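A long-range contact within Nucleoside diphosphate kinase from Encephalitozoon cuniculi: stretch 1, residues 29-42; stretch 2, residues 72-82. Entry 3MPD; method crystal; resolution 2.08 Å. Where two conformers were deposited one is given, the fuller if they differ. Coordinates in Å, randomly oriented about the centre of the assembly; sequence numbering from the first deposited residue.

Stretch 1, residues 29-42: FEEKGLYLAASKCV
Stretch 2, residues 72-82: GMVLAMVWVGK

Trp79 is the apolar centre, with chi1 -74° (m) and chi2 85°. Its indole lies between two side chains. Phe29 CB sits over one face, 3.5 Å from the six-membered ring centroid. Leu36 CD1 covers the opposite face, 3.7 Å from Trp79 CE2; Leu36 is t, p. Leu34 (m, t) packs CB against Trp79 CE3 at 3.7 Å. Phe29 lies in the last turn of a helix; Gly33, phi/psi 109/1, leaves it in a Schellman motif, with Leu34 N bonded to Phe29 O at 3.3 Å and Gly33 N weakly to Glu30 O at 3.3 Å.

Strands 35-42 and 74-80 run antiparallel, axes at 171°. Leu36, Ser39, Cys41, Leu75, Met77 and Trp79 share one face. Cys41 SG (chi1 m) meets Met73 CE at 3.7 Å and Leu75 CD1 at 3.9 Å. On the other face Ala38 CB touches Val78 CG2 at 3.7 Å.

Backbone hydrogen bonds pair Tyr35 with Val80 (Tyr35 N to Val80 O and Val80 N to Tyr35 O, both 2.7 Å), Lys40 with Ala76 (Lys40 N to Ala76 O and Ala76 N to Lys40 O, both 2.8 Å) and Val42 with Val74 (Val42 N to Val74 O 3.0 Å, Val74 N to Val42 O 2.8 Å). A bulge at Ala37, phi/psi -121/-20, shifts the register by one. Val78 O therefore accepts from Ala37 N at 2.8 Å and weakly from Ala38 N at 3.5 Å. Val78 N returns to Ala38 O at 3.0 Å.

Lys40 is exposed. Its CB is on the face of Ala38 and Ala76, its chi1 to chi3 are t and chi4 is -146°, and its side chain makes no hydrogen bond to the other strand.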

# COMPACT_ATOMS: atom_id res chain seq x y z
N PHE A 29 -3.52 -4.71 10.19
CA PHE A 29 -3.53 -5.95 9.42
C PHE A 29 -2.18 -6.67 9.45
O PHE A 29 -2.10 -7.91 9.54
CB PHE A 29 -3.97 -5.67 7.97
CG PHE A 29 -5.42 -5.36 7.87
CD1 PHE A 29 -6.31 -6.36 7.53
CD2 PHE A 29 -5.91 -4.08 8.16
CE1 PHE A 29 -7.68 -6.09 7.47
CE2 PHE A 29 -7.31 -3.82 8.10
CZ PHE A 29 -8.16 -4.84 7.77
N GLU A 30 -1.12 -5.88 9.34
CA GLU A 30 0.23 -6.43 9.23
C GLU A 30 0.65 -6.98 10.61
O GLU A 30 1.30 -8.03 10.69
CB GLU A 30 1.17 -5.30 8.75
CG GLU A 30 2.63 -5.70 8.57
CD GLU A 30 3.51 -4.59 7.96
OE1 GLU A 30 3.40 -3.39 8.34
OE2 GLU A 30 4.38 -4.96 7.14
N GLU A 31 0.25 -6.30 11.70
CA GLU A 31 0.61 -6.78 13.07
C GLU A 31 -0.20 -7.98 13.49
O GLU A 31 0.25 -8.77 14.34
CB GLU A 31 0.48 -5.66 14.14
CG GLU A 31 1.58 -4.65 14.05
CD GLU A 31 1.51 -3.57 15.14
OE1 GLU A 31 0.42 -3.24 15.71
OE2 GLU A 31 2.58 -2.99 15.38
N LYS A 32 -1.39 -8.14 12.89
CA LYS A 32 -2.23 -9.30 13.16
C LYS A 32 -1.72 -10.58 12.46
O LYS A 32 -2.13 -11.70 12.82
CB LYS A 32 -3.68 -9.02 12.72
CG LYS A 32 -4.71 -10.14 13.06
CD LYS A 32 -4.79 -10.50 14.56
CE LYS A 32 -6.11 -11.23 14.87
NZ LYS A 32 -6.23 -11.62 16.31
N GLY A 33 -0.84 -10.43 11.47
CA GLY A 33 -0.17 -11.56 10.83
C GLY A 33 -0.63 -11.87 9.41
O GLY A 33 -0.17 -12.84 8.80
N LEU A 34 -1.56 -11.06 8.88
CA LEU A 34 -2.08 -11.29 7.54
C LEU A 34 -1.02 -10.90 6.51
O LEU A 34 -0.09 -10.14 6.79
CB LEU A 34 -3.39 -10.53 7.30
CG LEU A 34 -4.59 -11.09 8.10
CD1 LEU A 34 -5.79 -10.14 8.01
CD2 LEU A 34 -4.96 -12.57 7.65
N TYR A 35 -1.16 -11.44 5.31
CA TYR A 35 -0.18 -11.20 4.26
C TYR A 35 -0.76 -10.31 3.19
O TYR A 35 -1.74 -10.69 2.55
CB TYR A 35 0.26 -12.54 3.63
CG TYR A 35 0.94 -13.45 4.62
CD1 TYR A 35 2.29 -13.25 4.95
CD2 TYR A 35 0.25 -14.52 5.21
CE1 TYR A 35 2.93 -14.07 5.84
CE2 TYR A 35 0.89 -15.37 6.11
CZ TYR A 35 2.23 -15.13 6.43
OH TYR A 35 2.89 -15.96 7.30
N LEU A 36 -0.14 -9.15 2.96
CA LEU A 36 -0.54 -8.31 1.83
C LEU A 36 -0.20 -8.99 0.50
O LEU A 36 0.94 -9.43 0.31
CB LEU A 36 0.16 -6.94 1.92
CG LEU A 36 -0.20 -5.93 0.84
CD1 LEU A 36 -1.69 -5.56 0.96
CD2 LEU A 36 0.68 -4.69 0.91
N ALA A 37 -1.19 -9.11 -0.40
CA ALA A 37 -1.00 -9.76 -1.73
C ALA A 37 -1.29 -8.88 -2.94
O ALA A 37 -0.86 -9.20 -4.06
CB ALA A 37 -1.84 -11.08 -1.85
N ALA A 38 -2.04 -7.80 -2.75
CA ALA A 38 -2.31 -6.88 -3.85
C ALA A 38 -2.64 -5.55 -3.27
O ALA A 38 -3.11 -5.48 -2.14
CB ALA A 38 -3.46 -7.37 -4.75
N SER A 39 -2.42 -4.51 -4.06
CA SER A 39 -2.53 -3.11 -3.67
C SER A 39 -2.73 -2.31 -4.94
O SER A 39 -2.05 -2.58 -5.97
CB SER A 39 -1.21 -2.66 -3.05
OG SER A 39 -1.43 -1.57 -2.17
N LYS A 40 -3.66 -1.36 -4.91
CA LYS A 40 -3.93 -0.53 -6.07
C LYS A 40 -4.62 0.76 -5.61
O LYS A 40 -5.58 0.70 -4.85
CB LYS A 40 -4.84 -1.28 -7.09
CG LYS A 40 -5.10 -0.53 -8.38
CD LYS A 40 -6.03 -1.30 -9.34
CE LYS A 40 -6.23 -0.47 -10.61
NZ LYS A 40 -7.59 -0.60 -11.25
N CYS A 41 -4.12 1.89 -6.10
CA CYS A 41 -4.78 3.18 -5.93
C CYS A 41 -5.75 3.37 -7.09
O CYS A 41 -5.35 3.27 -8.26
CB CYS A 41 -3.75 4.32 -5.95
SG CYS A 41 -2.58 4.32 -4.55
N VAL A 42 -7.02 3.64 -6.77
CA VAL A 42 -8.04 3.84 -7.83
C VAL A 42 -8.99 4.97 -7.47
O VAL A 42 -9.37 5.11 -6.31
CB VAL A 42 -8.97 2.62 -8.02
CG1 VAL A 42 -9.53 2.59 -9.48
CG2 VAL A 42 -8.28 1.33 -7.68
N GLY A 72 -12.96 10.59 -4.21
CA GLY A 72 -11.51 10.56 -4.27
C GLY A 72 -10.91 9.18 -4.34
O GLY A 72 -11.63 8.17 -4.36
N MET A 73 -9.58 9.16 -4.41
CA MET A 73 -8.80 7.94 -4.53
C MET A 73 -9.05 7.03 -3.33
O MET A 73 -9.16 7.51 -2.18
CB MET A 73 -7.33 8.32 -4.60
CG MET A 73 -6.38 7.27 -5.15
SD MET A 73 -4.71 7.86 -4.87
CE MET A 73 -4.40 7.28 -3.21
N VAL A 74 -9.13 5.72 -3.61
CA VAL A 74 -9.21 4.70 -2.57
C VAL A 74 -7.94 3.87 -2.68
O VAL A 74 -7.32 3.86 -3.75
CB VAL A 74 -10.46 3.75 -2.71
CG1 VAL A 74 -11.77 4.52 -2.50
CG2 VAL A 74 -10.50 3.02 -4.04
N LEU A 75 -7.54 3.21 -1.59
CA LEU A 75 -6.49 2.18 -1.64
C LEU A 75 -7.09 0.78 -1.49
O LEU A 75 -7.54 0.39 -0.40
CB LEU A 75 -5.39 2.43 -0.59
CG LEU A 75 -4.18 1.46 -0.57
CD1 LEU A 75 -3.41 1.52 -1.90
CD2 LEU A 75 -3.24 1.77 0.60
N ALA A 76 -7.11 0.05 -2.60
CA ALA A 76 -7.69 -1.28 -2.65
C ALA A 76 -6.61 -2.34 -2.42
O ALA A 76 -5.55 -2.29 -3.07
CB ALA A 76 -8.36 -1.51 -4.00
N MET A 77 -6.88 -3.29 -1.53
CA MET A 77 -5.89 -4.31 -1.15
C MET A 77 -6.49 -5.69 -1.04
O MET A 77 -7.69 -5.84 -0.75
CB MET A 77 -5.29 -3.99 0.26
CG MET A 77 -4.43 -2.75 0.27
SD MET A 77 -4.05 -2.07 1.92
CE MET A 77 -5.58 -1.29 2.36
N VAL A 78 -5.63 -6.69 -1.19
CA VAL A 78 -5.98 -8.05 -0.84
C VAL A 78 -5.04 -8.51 0.27
O VAL A 78 -3.82 -8.35 0.18
CB VAL A 78 -5.86 -9.02 -2.05
CG1 VAL A 78 -6.31 -10.45 -1.66
CG2 VAL A 78 -6.68 -8.49 -3.23
N TRP A 79 -5.63 -9.06 1.33
CA TRP A 79 -4.88 -9.58 2.46
C TRP A 79 -5.22 -11.06 2.60
O TRP A 79 -6.38 -11.44 2.51
CB TRP A 79 -5.23 -8.82 3.75
CG TRP A 79 -4.65 -7.44 3.81
CD1 TRP A 79 -5.19 -6.29 3.28
CD2 TRP A 79 -3.41 -7.05 4.45
NE1 TRP A 79 -4.36 -5.21 3.56
CE2 TRP A 79 -3.28 -5.64 4.28
CE3 TRP A 79 -2.41 -7.74 5.13
CZ2 TRP A 79 -2.18 -4.93 4.76
CZ3 TRP A 79 -1.32 -7.03 5.62
CH2 TRP A 79 -1.21 -5.63 5.42
N VAL A 80 -4.19 -11.89 2.79
CA VAL A 80 -4.35 -13.35 2.80
C VAL A 80 -3.90 -13.92 4.13
O VAL A 80 -2.95 -13.42 4.75
CB VAL A 80 -3.49 -13.98 1.66
CG1 VAL A 80 -3.52 -15.52 1.70
CG2 VAL A 80 -3.98 -13.48 0.31
N GLY A 81 -4.57 -14.98 4.56
CA GLY A 81 -4.18 -15.74 5.75
C GLY A 81 -5.35 -16.52 6.30
O GLY A 81 -6.49 -16.31 5.85
N LYS A 82 -5.08 -17.43 7.25
CA LYS A 82 -6.12 -18.24 7.91
C LYS A 82 -7.21 -17.34 8.49
O LYS A 82 -6.91 -16.37 9.15
CB LYS A 82 -5.54 -19.13 9.01
CG LYS A 82 -4.84 -20.39 8.45
CD LYS A 82 -4.15 -21.23 9.53
CE LYS A 82 -3.34 -22.38 8.90
NZ LYS A 82 -2.60 -23.20 9.91